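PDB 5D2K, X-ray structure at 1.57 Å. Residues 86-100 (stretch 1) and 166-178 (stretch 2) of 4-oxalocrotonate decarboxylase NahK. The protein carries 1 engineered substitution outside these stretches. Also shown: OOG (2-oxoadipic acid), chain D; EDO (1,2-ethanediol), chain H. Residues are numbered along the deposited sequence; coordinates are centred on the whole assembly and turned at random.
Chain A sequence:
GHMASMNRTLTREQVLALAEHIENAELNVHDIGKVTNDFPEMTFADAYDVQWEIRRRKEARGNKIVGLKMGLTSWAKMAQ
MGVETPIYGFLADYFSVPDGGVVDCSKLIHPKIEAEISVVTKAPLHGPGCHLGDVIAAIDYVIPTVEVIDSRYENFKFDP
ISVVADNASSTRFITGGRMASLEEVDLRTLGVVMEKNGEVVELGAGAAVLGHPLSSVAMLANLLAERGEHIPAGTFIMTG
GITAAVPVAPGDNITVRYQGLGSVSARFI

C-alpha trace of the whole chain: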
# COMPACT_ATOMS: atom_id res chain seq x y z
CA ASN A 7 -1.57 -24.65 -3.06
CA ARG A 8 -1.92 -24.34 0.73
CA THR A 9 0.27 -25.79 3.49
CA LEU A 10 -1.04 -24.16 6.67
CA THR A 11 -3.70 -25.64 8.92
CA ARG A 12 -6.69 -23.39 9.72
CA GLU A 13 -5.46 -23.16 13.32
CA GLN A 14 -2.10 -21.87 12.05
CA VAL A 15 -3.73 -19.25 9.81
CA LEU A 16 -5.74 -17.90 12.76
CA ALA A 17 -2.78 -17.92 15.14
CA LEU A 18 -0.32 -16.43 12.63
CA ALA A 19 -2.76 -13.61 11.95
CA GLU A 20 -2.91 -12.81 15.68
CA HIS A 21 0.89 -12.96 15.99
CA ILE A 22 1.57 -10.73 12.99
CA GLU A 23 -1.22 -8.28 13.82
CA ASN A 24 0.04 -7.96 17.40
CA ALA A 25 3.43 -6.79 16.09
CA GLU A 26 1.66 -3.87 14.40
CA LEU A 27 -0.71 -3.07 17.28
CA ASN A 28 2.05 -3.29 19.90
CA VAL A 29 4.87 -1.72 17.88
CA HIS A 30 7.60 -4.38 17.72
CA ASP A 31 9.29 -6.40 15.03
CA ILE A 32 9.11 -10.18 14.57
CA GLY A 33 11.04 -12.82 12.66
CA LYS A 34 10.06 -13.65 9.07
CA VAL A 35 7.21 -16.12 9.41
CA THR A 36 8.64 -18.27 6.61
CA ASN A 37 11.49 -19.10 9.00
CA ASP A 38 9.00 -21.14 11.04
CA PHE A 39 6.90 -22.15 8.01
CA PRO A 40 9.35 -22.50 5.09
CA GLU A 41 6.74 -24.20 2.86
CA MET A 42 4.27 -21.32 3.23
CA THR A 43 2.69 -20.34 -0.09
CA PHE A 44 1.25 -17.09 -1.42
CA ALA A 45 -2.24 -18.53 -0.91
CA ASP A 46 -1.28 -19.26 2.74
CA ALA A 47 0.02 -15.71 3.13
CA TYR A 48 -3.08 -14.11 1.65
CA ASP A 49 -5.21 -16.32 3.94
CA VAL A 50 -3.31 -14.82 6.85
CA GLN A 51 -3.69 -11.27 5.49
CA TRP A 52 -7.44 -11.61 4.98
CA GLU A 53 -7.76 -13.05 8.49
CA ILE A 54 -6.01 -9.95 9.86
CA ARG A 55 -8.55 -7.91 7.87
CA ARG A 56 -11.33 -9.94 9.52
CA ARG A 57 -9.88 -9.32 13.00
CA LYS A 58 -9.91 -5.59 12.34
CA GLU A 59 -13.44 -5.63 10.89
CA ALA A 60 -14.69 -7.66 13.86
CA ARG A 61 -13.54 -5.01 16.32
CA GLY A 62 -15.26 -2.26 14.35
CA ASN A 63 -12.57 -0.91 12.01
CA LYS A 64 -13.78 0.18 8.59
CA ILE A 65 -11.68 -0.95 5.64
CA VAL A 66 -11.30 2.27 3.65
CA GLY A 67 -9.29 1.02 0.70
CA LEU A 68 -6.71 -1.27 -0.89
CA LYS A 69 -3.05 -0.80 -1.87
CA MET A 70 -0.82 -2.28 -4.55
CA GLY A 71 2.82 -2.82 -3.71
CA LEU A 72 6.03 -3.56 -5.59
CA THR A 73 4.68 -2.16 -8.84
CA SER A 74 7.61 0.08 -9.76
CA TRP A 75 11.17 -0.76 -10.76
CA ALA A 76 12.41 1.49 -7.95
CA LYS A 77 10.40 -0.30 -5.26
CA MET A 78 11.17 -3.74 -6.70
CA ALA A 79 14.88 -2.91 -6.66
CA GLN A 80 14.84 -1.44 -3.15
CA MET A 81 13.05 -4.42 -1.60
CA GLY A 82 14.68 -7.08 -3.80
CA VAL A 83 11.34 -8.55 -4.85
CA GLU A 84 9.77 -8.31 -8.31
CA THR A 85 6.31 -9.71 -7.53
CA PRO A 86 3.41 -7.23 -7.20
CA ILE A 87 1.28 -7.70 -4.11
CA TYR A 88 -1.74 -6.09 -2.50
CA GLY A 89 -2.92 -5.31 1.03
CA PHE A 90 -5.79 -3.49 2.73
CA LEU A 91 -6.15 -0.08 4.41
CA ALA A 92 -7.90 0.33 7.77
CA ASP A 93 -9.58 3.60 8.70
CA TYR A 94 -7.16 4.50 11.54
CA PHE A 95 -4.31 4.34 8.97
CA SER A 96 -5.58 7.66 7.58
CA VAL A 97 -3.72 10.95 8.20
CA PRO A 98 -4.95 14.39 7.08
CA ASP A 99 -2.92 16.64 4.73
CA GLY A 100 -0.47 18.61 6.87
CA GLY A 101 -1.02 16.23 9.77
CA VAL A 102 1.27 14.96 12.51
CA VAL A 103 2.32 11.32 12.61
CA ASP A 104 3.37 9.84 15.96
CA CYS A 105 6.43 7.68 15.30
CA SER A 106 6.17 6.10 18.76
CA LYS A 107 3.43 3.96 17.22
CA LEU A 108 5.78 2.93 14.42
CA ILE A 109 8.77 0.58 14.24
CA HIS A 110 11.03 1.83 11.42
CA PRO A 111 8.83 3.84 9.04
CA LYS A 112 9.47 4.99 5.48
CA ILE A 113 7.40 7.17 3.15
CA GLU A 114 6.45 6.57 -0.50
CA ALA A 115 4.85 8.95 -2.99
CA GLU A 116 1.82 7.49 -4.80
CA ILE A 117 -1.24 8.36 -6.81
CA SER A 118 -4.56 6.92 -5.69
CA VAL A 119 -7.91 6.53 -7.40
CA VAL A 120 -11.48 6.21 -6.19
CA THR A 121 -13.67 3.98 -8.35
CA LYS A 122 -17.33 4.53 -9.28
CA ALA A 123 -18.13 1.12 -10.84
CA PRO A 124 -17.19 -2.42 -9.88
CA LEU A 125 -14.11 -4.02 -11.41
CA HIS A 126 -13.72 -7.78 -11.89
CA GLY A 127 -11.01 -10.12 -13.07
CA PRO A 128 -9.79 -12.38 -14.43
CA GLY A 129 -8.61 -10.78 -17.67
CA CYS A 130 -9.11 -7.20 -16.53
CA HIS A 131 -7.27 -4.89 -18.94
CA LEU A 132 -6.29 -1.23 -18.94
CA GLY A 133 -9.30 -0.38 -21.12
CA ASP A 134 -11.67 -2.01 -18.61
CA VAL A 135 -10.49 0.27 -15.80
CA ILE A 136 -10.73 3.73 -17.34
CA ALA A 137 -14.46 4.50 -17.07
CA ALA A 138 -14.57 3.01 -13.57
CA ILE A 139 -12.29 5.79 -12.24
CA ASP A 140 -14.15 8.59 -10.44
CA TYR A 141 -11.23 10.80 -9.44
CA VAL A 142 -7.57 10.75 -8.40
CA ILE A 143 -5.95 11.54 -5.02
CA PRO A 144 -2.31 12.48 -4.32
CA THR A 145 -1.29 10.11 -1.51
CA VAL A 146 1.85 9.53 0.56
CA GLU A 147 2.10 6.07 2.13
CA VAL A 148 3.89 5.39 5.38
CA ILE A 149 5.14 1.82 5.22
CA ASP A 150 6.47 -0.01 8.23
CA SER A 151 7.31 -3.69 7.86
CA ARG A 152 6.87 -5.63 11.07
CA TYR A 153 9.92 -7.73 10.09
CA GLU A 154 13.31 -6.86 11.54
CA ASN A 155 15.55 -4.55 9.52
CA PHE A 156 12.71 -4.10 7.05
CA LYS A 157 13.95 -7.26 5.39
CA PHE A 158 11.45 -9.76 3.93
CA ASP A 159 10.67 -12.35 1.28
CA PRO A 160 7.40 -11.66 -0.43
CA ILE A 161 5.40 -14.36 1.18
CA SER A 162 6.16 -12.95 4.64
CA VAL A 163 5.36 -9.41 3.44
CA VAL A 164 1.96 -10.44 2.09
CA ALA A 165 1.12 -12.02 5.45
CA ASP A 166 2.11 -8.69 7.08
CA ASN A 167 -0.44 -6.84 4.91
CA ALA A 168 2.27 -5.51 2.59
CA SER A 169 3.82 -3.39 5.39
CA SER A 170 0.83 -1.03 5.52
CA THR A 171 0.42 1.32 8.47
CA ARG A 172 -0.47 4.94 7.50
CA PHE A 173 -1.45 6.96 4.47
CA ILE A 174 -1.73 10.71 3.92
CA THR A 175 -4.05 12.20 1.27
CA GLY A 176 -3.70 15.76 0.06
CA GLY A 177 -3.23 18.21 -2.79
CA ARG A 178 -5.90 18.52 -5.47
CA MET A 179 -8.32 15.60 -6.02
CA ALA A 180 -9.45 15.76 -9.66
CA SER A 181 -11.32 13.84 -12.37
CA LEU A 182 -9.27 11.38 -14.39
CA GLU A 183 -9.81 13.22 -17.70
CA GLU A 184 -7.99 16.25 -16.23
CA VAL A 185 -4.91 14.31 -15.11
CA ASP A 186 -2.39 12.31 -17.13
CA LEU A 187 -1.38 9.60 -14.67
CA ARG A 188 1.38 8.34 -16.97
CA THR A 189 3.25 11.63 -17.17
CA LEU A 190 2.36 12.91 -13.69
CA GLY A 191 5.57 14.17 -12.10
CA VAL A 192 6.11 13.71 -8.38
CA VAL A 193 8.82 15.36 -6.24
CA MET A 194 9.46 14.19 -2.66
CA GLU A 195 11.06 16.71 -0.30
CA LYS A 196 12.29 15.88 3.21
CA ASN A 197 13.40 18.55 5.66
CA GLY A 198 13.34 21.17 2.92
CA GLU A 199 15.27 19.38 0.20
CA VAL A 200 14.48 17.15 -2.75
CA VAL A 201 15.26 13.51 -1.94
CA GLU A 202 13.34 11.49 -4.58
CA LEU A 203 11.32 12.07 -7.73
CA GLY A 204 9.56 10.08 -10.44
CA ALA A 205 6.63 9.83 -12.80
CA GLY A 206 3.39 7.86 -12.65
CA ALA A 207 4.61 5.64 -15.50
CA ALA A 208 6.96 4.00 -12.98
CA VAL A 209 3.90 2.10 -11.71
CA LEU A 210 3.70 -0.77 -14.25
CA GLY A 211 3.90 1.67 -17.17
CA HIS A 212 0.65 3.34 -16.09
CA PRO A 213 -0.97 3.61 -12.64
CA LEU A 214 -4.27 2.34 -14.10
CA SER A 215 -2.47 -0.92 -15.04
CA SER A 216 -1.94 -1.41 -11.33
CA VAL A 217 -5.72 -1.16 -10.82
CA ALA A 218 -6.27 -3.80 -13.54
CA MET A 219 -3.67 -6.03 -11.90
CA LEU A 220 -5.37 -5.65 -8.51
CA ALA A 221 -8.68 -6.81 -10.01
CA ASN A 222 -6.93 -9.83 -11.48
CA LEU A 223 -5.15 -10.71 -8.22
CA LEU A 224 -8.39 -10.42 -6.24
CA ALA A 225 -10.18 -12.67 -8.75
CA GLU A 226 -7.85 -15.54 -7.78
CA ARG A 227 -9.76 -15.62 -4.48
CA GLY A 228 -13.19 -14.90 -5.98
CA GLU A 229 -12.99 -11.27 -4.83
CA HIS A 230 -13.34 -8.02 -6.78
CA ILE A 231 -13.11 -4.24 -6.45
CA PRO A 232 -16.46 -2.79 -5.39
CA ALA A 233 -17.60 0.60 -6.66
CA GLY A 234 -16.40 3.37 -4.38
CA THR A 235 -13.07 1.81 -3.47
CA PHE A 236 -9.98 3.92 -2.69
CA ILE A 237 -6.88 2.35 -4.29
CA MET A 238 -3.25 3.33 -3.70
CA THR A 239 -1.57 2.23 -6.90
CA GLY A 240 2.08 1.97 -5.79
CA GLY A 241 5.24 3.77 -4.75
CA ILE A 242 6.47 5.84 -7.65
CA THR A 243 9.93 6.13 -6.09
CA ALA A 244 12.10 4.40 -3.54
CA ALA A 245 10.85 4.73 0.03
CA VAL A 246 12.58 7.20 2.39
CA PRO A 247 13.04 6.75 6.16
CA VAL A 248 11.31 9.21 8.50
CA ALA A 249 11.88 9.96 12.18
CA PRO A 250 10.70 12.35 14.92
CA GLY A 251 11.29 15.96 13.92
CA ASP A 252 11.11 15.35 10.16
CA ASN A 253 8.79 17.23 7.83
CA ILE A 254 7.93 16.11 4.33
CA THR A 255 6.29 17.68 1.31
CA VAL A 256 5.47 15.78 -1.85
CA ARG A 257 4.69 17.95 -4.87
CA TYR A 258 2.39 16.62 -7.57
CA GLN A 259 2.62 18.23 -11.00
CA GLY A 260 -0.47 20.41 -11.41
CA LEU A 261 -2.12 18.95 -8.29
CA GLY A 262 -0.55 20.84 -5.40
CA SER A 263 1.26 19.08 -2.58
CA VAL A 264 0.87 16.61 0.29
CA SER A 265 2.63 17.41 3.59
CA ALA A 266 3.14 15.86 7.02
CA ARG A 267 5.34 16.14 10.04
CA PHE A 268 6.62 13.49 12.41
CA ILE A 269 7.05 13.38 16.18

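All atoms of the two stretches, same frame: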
# COMPACT_ATOMS: atom_id res chain seq x y z
N PRO A 86 4.41 -8.16 -7.73
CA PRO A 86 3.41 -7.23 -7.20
C PRO A 86 2.44 -7.90 -6.25
O PRO A 86 1.98 -9.02 -6.49
CB PRO A 86 2.67 -6.74 -8.45
CG PRO A 86 3.60 -7.08 -9.60
CD PRO A 86 4.27 -8.34 -9.18
N ILE A 87 2.13 -7.19 -5.18
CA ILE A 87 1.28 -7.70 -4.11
C ILE A 87 0.24 -6.66 -3.76
O ILE A 87 0.34 -5.50 -4.17
CB ILE A 87 2.12 -8.05 -2.86
CG1 ILE A 87 2.84 -6.79 -2.35
CG2 ILE A 87 3.14 -9.14 -3.20
CD1 ILE A 87 3.69 -7.05 -1.09
N TYR A 88 -0.78 -7.06 -3.00
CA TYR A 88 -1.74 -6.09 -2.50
C TYR A 88 -1.92 -6.26 -0.99
O TYR A 88 -1.51 -7.27 -0.41
CB TYR A 88 -3.09 -6.20 -3.23
CG TYR A 88 -3.90 -7.45 -2.94
CD1 TYR A 88 -4.67 -7.57 -1.79
CD2 TYR A 88 -3.89 -8.52 -3.84
CE1 TYR A 88 -5.42 -8.72 -1.54
CE2 TYR A 88 -4.64 -9.66 -3.61
CZ TYR A 88 -5.39 -9.76 -2.46
OH TYR A 88 -6.13 -10.91 -2.22
N GLY A 89 -2.51 -5.25 -0.36
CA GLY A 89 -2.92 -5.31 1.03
C GLY A 89 -4.10 -4.39 1.23
O GLY A 89 -4.56 -3.74 0.28
N PHE A 90 -4.62 -4.32 2.45
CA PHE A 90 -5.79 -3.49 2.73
C PHE A 90 -5.44 -2.29 3.61
O PHE A 90 -4.40 -2.28 4.28
CB PHE A 90 -6.90 -4.32 3.40
CG PHE A 90 -6.54 -4.77 4.80
CD1 PHE A 90 -6.78 -3.94 5.89
CD2 PHE A 90 -5.94 -6.00 5.01
CE1 PHE A 90 -6.43 -4.35 7.18
CE2 PHE A 90 -5.60 -6.41 6.28
CZ PHE A 90 -5.83 -5.59 7.37
N LEU A 91 -6.32 -1.29 3.61
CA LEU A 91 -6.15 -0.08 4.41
C LEU A 91 -7.27 0.07 5.43
O LEU A 91 -8.46 0.13 5.07
CB LEU A 91 -6.10 1.16 3.50
CG LEU A 91 -5.05 1.11 2.39
CD1 LEU A 91 -5.25 2.28 1.44
CD2 LEU A 91 -3.64 1.15 2.98
N ALA A 92 -6.92 0.10 6.72
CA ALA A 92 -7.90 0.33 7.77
C ALA A 92 -8.10 1.82 8.03
O ALA A 92 -7.20 2.64 7.77
CB ALA A 92 -7.47 -0.37 9.06
N ASP A 93 -9.27 2.18 8.56
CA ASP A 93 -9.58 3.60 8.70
C ASP A 93 -8.57 4.36 9.57
O ASP A 93 -8.20 5.49 9.22
CB ASP A 93 -11.03 3.82 9.21
CG ASP A 93 -11.42 2.99 10.43
OD1 ASP A 93 -10.57 2.43 11.16
OD2 ASP A 93 -12.65 2.94 10.67
N TYR A 94 -8.08 3.77 10.66
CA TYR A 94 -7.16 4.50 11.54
C TYR A 94 -5.77 4.68 10.91
O TYR A 94 -4.93 5.38 11.48
CB TYR A 94 -7.04 3.82 12.91
CG TYR A 94 -6.38 2.46 12.88
CD1 TYR A 94 -5.01 2.33 13.01
CD2 TYR A 94 -7.14 1.31 12.73
CE1 TYR A 94 -4.40 1.08 12.98
CE2 TYR A 94 -6.54 0.06 12.68
CZ TYR A 94 -5.17 -0.05 12.81
OH TYR A 94 -4.56 -1.29 12.79
N PHE A 95 -5.54 4.07 9.75
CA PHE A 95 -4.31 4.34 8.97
C PHE A 95 -4.29 5.77 8.44
O PHE A 95 -3.22 6.30 8.12
CB PHE A 95 -4.16 3.41 7.75
CG PHE A 95 -3.89 1.95 8.06
CD1 PHE A 95 -3.89 1.44 9.36
CD2 PHE A 95 -3.63 1.08 7.00
CE1 PHE A 95 -3.63 0.08 9.58
CE2 PHE A 95 -3.38 -0.28 7.22
CZ PHE A 95 -3.39 -0.78 8.51
N SER A 96 -5.47 6.38 8.29
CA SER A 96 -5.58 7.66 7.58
C SER A 96 -5.02 8.85 8.38
O SER A 96 -5.22 8.96 9.59
CB SER A 96 -7.05 7.92 7.21
OG SER A 96 -7.85 8.07 8.38
N VAL A 97 -4.33 9.73 7.66
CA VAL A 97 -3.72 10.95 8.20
C VAL A 97 -4.13 12.11 7.29
O VAL A 97 -4.11 11.98 6.07
CB VAL A 97 -2.16 10.83 8.23
CG1 VAL A 97 -1.49 12.09 8.78
CG2 VAL A 97 -1.74 9.59 9.02
N PRO A 98 -4.53 13.25 7.89
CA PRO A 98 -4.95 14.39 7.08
C PRO A 98 -3.75 15.14 6.49
O PRO A 98 -2.68 15.12 7.10
CB PRO A 98 -5.70 15.27 8.09
CG PRO A 98 -5.00 15.02 9.36
CD PRO A 98 -4.62 13.54 9.33
N ASP A 99 -3.94 15.77 5.33
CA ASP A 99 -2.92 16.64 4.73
C ASP A 99 -2.41 17.62 5.78
O ASP A 99 -3.21 18.26 6.48
CB ASP A 99 -3.51 17.38 3.52
CG ASP A 99 -2.46 18.01 2.61
OD1 ASP A 99 -1.26 17.85 2.86
OD2 ASP A 99 -2.86 18.65 1.61
N GLY A 100 -1.09 17.71 5.92
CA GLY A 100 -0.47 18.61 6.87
C GLY A 100 -0.45 18.08 8.29
O GLY A 100 -0.01 18.78 9.21
N ASP A 166 2.03 -9.94 6.31
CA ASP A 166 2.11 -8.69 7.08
C ASP A 166 1.39 -7.52 6.38
O ASP A 166 1.74 -6.34 6.56
CB ASP A 166 3.60 -8.35 7.32
CG ASP A 166 3.83 -7.17 8.25
OD1 ASP A 166 3.08 -7.00 9.23
OD2 ASP A 166 4.78 -6.40 7.99
N ASN A 167 0.38 -7.84 5.58
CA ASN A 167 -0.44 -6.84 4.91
C ASN A 167 0.39 -5.82 4.12
O ASN A 167 0.11 -4.62 4.13
CB ASN A 167 -1.33 -6.11 5.93
CG ASN A 167 -2.42 -5.31 5.26
OD1 ASN A 167 -2.88 -5.68 4.17
ND2 ASN A 167 -2.83 -4.20 5.87
N ALA A 168 1.41 -6.33 3.44
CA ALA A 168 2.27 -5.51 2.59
C ALA A 168 2.81 -4.27 3.31
O ALA A 168 2.95 -3.20 2.71
CB ALA A 168 1.51 -5.11 1.32
N SER A 169 3.14 -4.43 4.60
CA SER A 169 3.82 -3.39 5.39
C SER A 169 2.98 -2.13 5.62
O SER A 169 3.51 -1.08 6.01
CB SER A 169 5.15 -3.00 4.74
OG SER A 169 5.95 -4.14 4.43
N SER A 170 1.67 -2.22 5.42
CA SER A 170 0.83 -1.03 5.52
C SER A 170 0.73 -0.53 6.96
O SER A 170 0.71 -1.33 7.91
CB SER A 170 -0.58 -1.34 5.00
OG SER A 170 -0.54 -1.83 3.67
N THR A 171 0.64 0.79 7.13
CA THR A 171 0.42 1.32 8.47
C THR A 171 -0.21 2.73 8.51
O THR A 171 -1.07 2.97 9.36
CB THR A 171 1.75 1.29 9.31
OG1 THR A 171 1.44 1.17 10.70
CG2 THR A 171 2.64 2.51 9.06
N ARG A 172 0.18 3.63 7.60
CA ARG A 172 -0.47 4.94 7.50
C ARG A 172 -0.54 5.39 6.06
O ARG A 172 0.25 4.94 5.24
CB ARG A 172 0.27 6.04 8.29
CG ARG A 172 0.49 5.77 9.79
CD ARG A 172 -0.77 5.97 10.62
NE ARG A 172 -0.48 5.78 12.05
CZ ARG A 172 -0.57 4.62 12.69
NH1 ARG A 172 -0.96 3.52 12.06
NH2 ARG A 172 -0.26 4.56 13.99
N PHE A 173 -1.47 6.29 5.76
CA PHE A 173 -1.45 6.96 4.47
C PHE A 173 -1.99 8.37 4.63
O PHE A 173 -2.86 8.63 5.46
CB PHE A 173 -2.25 6.17 3.41
CG PHE A 173 -3.74 6.12 3.64
CD1 PHE A 173 -4.31 5.13 4.44
CD2 PHE A 173 -4.58 7.06 3.05
CE1 PHE A 173 -5.68 5.09 4.64
CE2 PHE A 173 -5.95 7.02 3.25
CZ PHE A 173 -6.51 6.04 4.04
N ILE A 174 -1.43 9.28 3.84
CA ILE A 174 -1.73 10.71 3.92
C ILE A 174 -2.26 11.21 2.57
O ILE A 174 -1.52 11.19 1.59
CB ILE A 174 -0.48 11.55 4.30
CG1 ILE A 174 0.29 10.91 5.46
CG2 ILE A 174 -0.86 13.00 4.60
CD1 ILE A 174 1.81 11.14 5.42
N THR A 175 -3.51 11.66 2.52
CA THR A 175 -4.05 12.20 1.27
C THR A 175 -3.92 13.72 1.28
O THR A 175 -3.92 14.35 2.35
CB THR A 175 -5.53 11.82 1.04
OG1 THR A 175 -6.33 12.35 2.11
CG2 THR A 175 -5.70 10.30 0.96
N GLY A 176 -3.80 14.32 0.11
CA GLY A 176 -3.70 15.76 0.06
C GLY A 176 -3.69 16.29 -1.36
O GLY A 176 -4.07 15.59 -2.29
N GLY A 177 -3.25 17.54 -1.50
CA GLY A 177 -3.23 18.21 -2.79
C GLY A 177 -4.61 18.33 -3.41
O GLY A 177 -5.62 18.37 -2.72
N ARG A 178 -4.65 18.36 -4.74
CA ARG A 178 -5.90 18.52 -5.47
C ARG A 178 -6.44 17.19 -6.01
O ARG A 178 -5.71 16.46 -6.69
CB ARG A 178 -5.69 19.53 -6.61
CG ARG A 178 -5.13 20.86 -6.10
CD ARG A 178 -4.62 21.76 -7.23
NE ARG A 178 -5.71 22.31 -8.03
CZ ARG A 178 -6.17 23.56 -7.91
NH1 ARG A 178 -5.64 24.38 -7.01
NH2 ARG A 178 -7.16 23.97 -8.68
C2 OOG D . 6.05 -3.45 0.85
C3 OOG D . 5.09 -2.32 0.51
C4 OOG D . 5.15 -2.00 -0.97
C6 OOG D . 4.67 -0.00 -2.58
O4 OOG D . 4.04 1.05 -2.83
O3 OOG D . 5.55 -0.43 -3.37
C5 OOG D . 4.38 -0.73 -1.29
C1 OOG D . 7.35 -2.88 1.37
O1 OOG D . 7.74 -3.11 2.56
O2 OOG D . 8.06 -2.18 0.61
O5 OOG D . 3.53 -0.28 -0.56
C1 EDO H . -4.42 -13.62 -4.23
O1 EDO H . -5.60 -12.79 -4.25
C2 EDO H . -3.40 -13.17 -5.28
O2 EDO H . -2.46 -14.22 -5.53
O HOH W 1 -5.61 10.44 4.48
O HOH W 2 -6.42 15.01 3.78

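Two segments whose touching residues are at least 72 apart in sequence meet in two ways: a short parallel β pairing at Ser96-Val97 with Phe173-Ile174, and, further back, a side-chain clasp between strand 87-92 and the turn at Asn167. Strand 87-92 itself is not paired with strand 170-175; their axes are inclined at 52° and come no closer than 7.5 Å. Together the contacts bury 901 Å².

In the parallel pairing, Phe173 uses both of its backbone polar groups: its N donates to Phe95 O (2.9 Å), and its O accepts from Val97 N (2.9 Å). The ladder is then interrupted by water. Val97 O lies 3.6 Å from Thr175 N, and water 1 bridges the gap, donating to Val97 O (2.7 Å) and accepting from Thr175 N (3.1 Å). Water 2 repeats the device, accepting from Asp99 N (3.0 Å) and donating to Thr175 O (3.0 Å). Arg172 CA approaches Phe95 O at 3.1 Å and Ile174 CA approaches Val97 O at 3.4 Å, CA-H···O contacts typical of closely paired strands.

At the clasp, Asn167 adopts chi1 t (-166°), which brings its amide to the backbone of Phe90. OD1 accepts from Phe90 N (2.8 Å) and ND2 donates to Phe90 O (2.9 Å), so one side chain satisfies both peptide groups much as a neighbouring strand would. Phe90, chi1 p, lays one ring face against Asn167 CG. Gly89 leaves room for this: an ideal CB there would sit 2.6 Å from Asn167 OD1, a clash. Beside it, Ala168 CB packs on Ile87 CD1 (3.8 Å), while Ser170, chi1 m, turns its hydroxyl back to donate to Asn167 O (OG to O, 2.9 Å), closing the turn. Ser169 CB points away from stretch 1, and its OG donates to O1 of 2-oxoadipic acid (2.8 Å).

Phe173 has the largest covered area, 110 Å². With chi1 p (68°) its ring reaches into stretch 1, between Leu91 CD1 over one face and Ser96 CA over the opposite face, the latter 4.1 Å from the ring centroid in a CH-π contact. Phe95 CB adds an apolar contact to Phe173 CD1 (3.7 Å). Ser96 shares the sheet face of Phe173; its p rotamer places OG 2.7 Å from Asp93 O, to which it donates, tying the strand start to the 3-10 segment. Phe95, chi1 m, sets one ring face against Thr171 C, with Asn167 ND2 at its edge. The Arg172 side chain curls through two m torsions so that NH1 donates to Thr171 O (2.8 Å) and the guanidinium places one face under Tyr94 O.

On the other sheet face, Val97 (t) meets Ile174, CB to CG1 3.7 Å. Asp99, chi1 t, extends OD2 to Gly177 N in a weak hydrogen bond (3.3 Å). Gly176 permits that approach, since an ideal CB would fall 2.5 Å from Asp99 CG.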